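Local coordinates for IPT/TIG domain-containing protein (Bacteroides thetaiotaomicron, PDB 3TC9), which is of unknown function but, with an immunoglobulin-like domain joined to a six-bladed beta-propeller, probably serves as an auxiliary nutrient-binding protein, perhaps with hydrolase activity, at residues V18-F23 / M34-E39. Sequence-based numbering, arbitrary orientation.
Sequences VVISEF and MLLYGE
Two consecutive residues, S21 and E22, sit across from the single residue Y37 in an antiparallel beta hairpin of the immunoglobulin-like IPT/TIG domain, a classic beta bulge. The carbonyl O of Y37 accepts two backbone N-H groups, S21 N at 2.9 Å and, weakly, E22 N at 3.5 Å, while Y37 N returns a nearly straight bond of 2.7 Å to E22 O. S21 N approaches from above the carbonyl plane of Y37, 39° out of it and not on a lone pair. Toward the start of the first strand, V19 and E39 form a regular hydrogen-bonded pair: E39 N donates to V19 O, and V19 N reaches E39 O only weakly.

On the face carrying V19, E22, Y37 and E39, the last three suit an exposed surface, with apolar shafts or rings and polar ends. E22 and Y37 lie side by side; the glutamate's CG comes 3.7 Å from Y37 CD2, and its extended chain carries the carboxylate along the ring, the two planes 20° apart. V19, short and apolar, gains cover by resting its CG2 on the CG of E39, whose carboxylate goes on to a salt bridge with K65.

Apolar residues occupy the other face, toward the domain interior, where I20 and F23 also touch strand 80-85. L36 reaches both: its CD2 packs 3.4 Å from F23 CB and 3.9 Å from I20 CG2. SE of M34, a selenomethionine, makes an oblique Met-aromatic contact with the F23 ring, and the bend at chi3 (-77°) turns the terminal CE toward F23 CD1. Opposite I20, glycine suits position G38 because a CB here would lie too close to V19 O; the CA of G38 instead makes a CA-H...O contact with V19 O at 3.3 Å. A water donates to G38 O at 3.0 Å and meets S21 OG more weakly.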
loop_
_atom_site.group_PDB
_atom_site.type_symbol
_atom_site.label_atom_id
_atom_site.label_comp_id
_atom_site.label_asym_id
_atom_site.label_seq_id
_atom_site.Cartn_x
_atom_site.Cartn_y
_atom_site.Cartn_z
ATOM N N VAL B 18 -11.272 44.336 10.642
ATOM C CA VAL B 18 -10.463 43.239 11.133
ATOM C C VAL B 18 -10.123 42.426 9.915
ATOM O O VAL B 18 -11.022 42.128 9.142
ATOM C CB VAL B 18 -11.141 42.395 12.231
ATOM C CG1 VAL B 18 -10.169 41.372 12.826
ATOM C CG2 VAL B 18 -11.699 43.295 13.322
ATOM N N VAL B 19 -8.850 42.131 9.678
ATOM C CA VAL B 19 -8.455 41.353 8.488
ATOM C C VAL B 19 -7.255 40.473 8.795
ATOM O O VAL B 19 -6.486 40.776 9.702
ATOM C CB VAL B 19 -8.177 42.208 7.202
ATOM C CG1 VAL B 19 -9.457 42.780 6.604
ATOM C CG2 VAL B 19 -7.155 43.306 7.455
ATOM N N ILE B 20 -7.107 39.389 8.028
ATOM C CA ILE B 20 -5.958 38.471 8.099
ATOM C C ILE B 20 -5.119 38.754 6.859
ATOM O O ILE B 20 -5.680 38.795 5.771
ATOM C CB ILE B 20 -6.361 36.975 8.230
ATOM C CG1 ILE B 20 -7.125 36.697 9.552
ATOM C CG2 ILE B 20 -5.143 36.073 8.095
ATOM C CD1 ILE B 20 -8.009 35.427 9.497
ATOM N N SER B 21 -3.816 39.051 7.040
ATOM C CA SER B 21 -2.884 39.325 5.952
ATOM C C SER B 21 -2.093 38.057 5.598
ATOM O O SER B 21 -1.815 37.833 4.422
ATOM C CB SER B 21 -1.945 40.479 6.294
ATOM O OG SER B 21 -1.134 40.214 7.423
ATOM N N GLU B 22 -1.735 37.233 6.595
ATOM C CA GLU B 22 -1.033 35.973 6.357
ATOM C C GLU B 22 -0.997 35.092 7.602
ATOM O O GLU B 22 -1.298 35.536 8.716
ATOM C CB GLU B 22 0.412 36.177 5.798
ATOM C CG GLU B 22 1.434 36.832 6.717
ATOM C CD GLU B 22 2.780 37.112 6.072
ATOM O OE1 GLU B 22 2.794 37.612 4.923
ATOM O OE2 GLU B 22 3.819 36.851 6.725
ATOM N N PHE B 23 -0.633 33.838 7.393
ATOM C CA PHE B 23 -0.499 32.863 8.466
ATOM C C PHE B 23 0.682 31.945 8.194
ATOM O O PHE B 23 1.056 31.729 7.046
ATOM C CB PHE B 23 -1.796 32.057 8.693
ATOM C CG PHE B 23 -2.263 31.197 7.546
ATOM C CD1 PHE B 23 -1.798 29.899 7.396
ATOM C CD2 PHE B 23 -3.186 31.680 6.623
ATOM C CE1 PHE B 23 -2.204 29.116 6.315
ATOM C CE2 PHE B 23 -3.614 30.884 5.562
ATOM C CZ PHE B 23 -3.109 29.611 5.409
HETATM N N MSE B 34 -0.022 27.868 15.226
HETATM C CA MSE B 34 -0.123 28.769 14.083
HETATM C C MSE B 34 0.073 30.232 14.506
HETATM O O MSE B 34 -0.347 30.629 15.573
HETATM C CB MSE B 34 -1.486 28.577 13.388
HETATM C CG MSE B 34 -1.698 29.489 12.189
HETATM SE SE MSE B 34 -3.505 29.374 11.535
HETATM C CE MSE B 34 -3.343 27.635 10.569
ATOM N N LEU B 35 0.689 31.009 13.640
ATOM C CA LEU B 35 0.896 32.441 13.810
ATOM C C LEU B 35 0.099 33.193 12.739
ATOM O O LEU B 35 0.384 33.047 11.549
ATOM C CB LEU B 35 2.408 32.780 13.723
ATOM C CG LEU B 35 2.827 34.261 13.559
ATOM C CD1 LEU B 35 2.264 35.141 14.661
ATOM C CD2 LEU B 35 4.365 34.374 13.503
ATOM N N LEU B 36 -0.907 33.977 13.165
ATOM C CA LEU B 36 -1.698 34.795 12.250
ATOM C C LEU B 36 -1.223 36.237 12.255
ATOM O O LEU B 36 -1.076 36.826 13.321
ATOM C CB LEU B 36 -3.188 34.791 12.628
ATOM C CG LEU B 36 -4.078 33.618 12.255
ATOM C CD1 LEU B 36 -5.529 33.924 12.692
ATOM C CD2 LEU B 36 -4.113 33.393 10.773
ATOM N N TYR B 37 -1.063 36.822 11.083
ATOM C CA TYR B 37 -0.759 38.237 10.937
ATOM C C TYR B 37 -1.999 38.942 10.421
ATOM O O TYR B 37 -2.796 38.357 9.691
ATOM C CB TYR B 37 0.430 38.481 9.988
ATOM C CG TYR B 37 1.801 38.319 10.599
ATOM C CD1 TYR B 37 1.967 38.225 11.976
ATOM C CD2 TYR B 37 2.936 38.249 9.799
ATOM C CE1 TYR B 37 3.226 38.003 12.540
ATOM C CE2 TYR B 37 4.208 38.090 10.357
ATOM C CZ TYR B 37 4.346 37.964 11.731
ATOM O OH TYR B 37 5.583 37.809 12.304
ATOM N N GLY B 38 -2.155 40.194 10.782
ATOM C CA GLY B 38 -3.287 40.963 10.305
ATOM C C GLY B 38 -3.386 42.321 10.940
ATOM O O GLY B 38 -2.378 42.937 11.291
ATOM N N GLU B 39 -4.618 42.809 11.022
ATOM C CA GLU B 39 -4.963 44.121 11.561
ATOM C C GLU B 39 -6.112 44.048 12.556
ATOM O O GLU B 39 -7.097 43.351 12.296
ATOM C CB GLU B 39 -5.419 45.062 10.413
ATOM C CG GLU B 39 -4.479 45.203 9.231
ATOM C CD GLU B 39 -3.741 46.521 9.187
ATOM O OE1 GLU B 39 -4.383 47.558 8.892
ATOM O OE2 GLU B 39 -2.512 46.511 9.430
HETATM O O HOH W 1 -0.024 42.776 9.418
#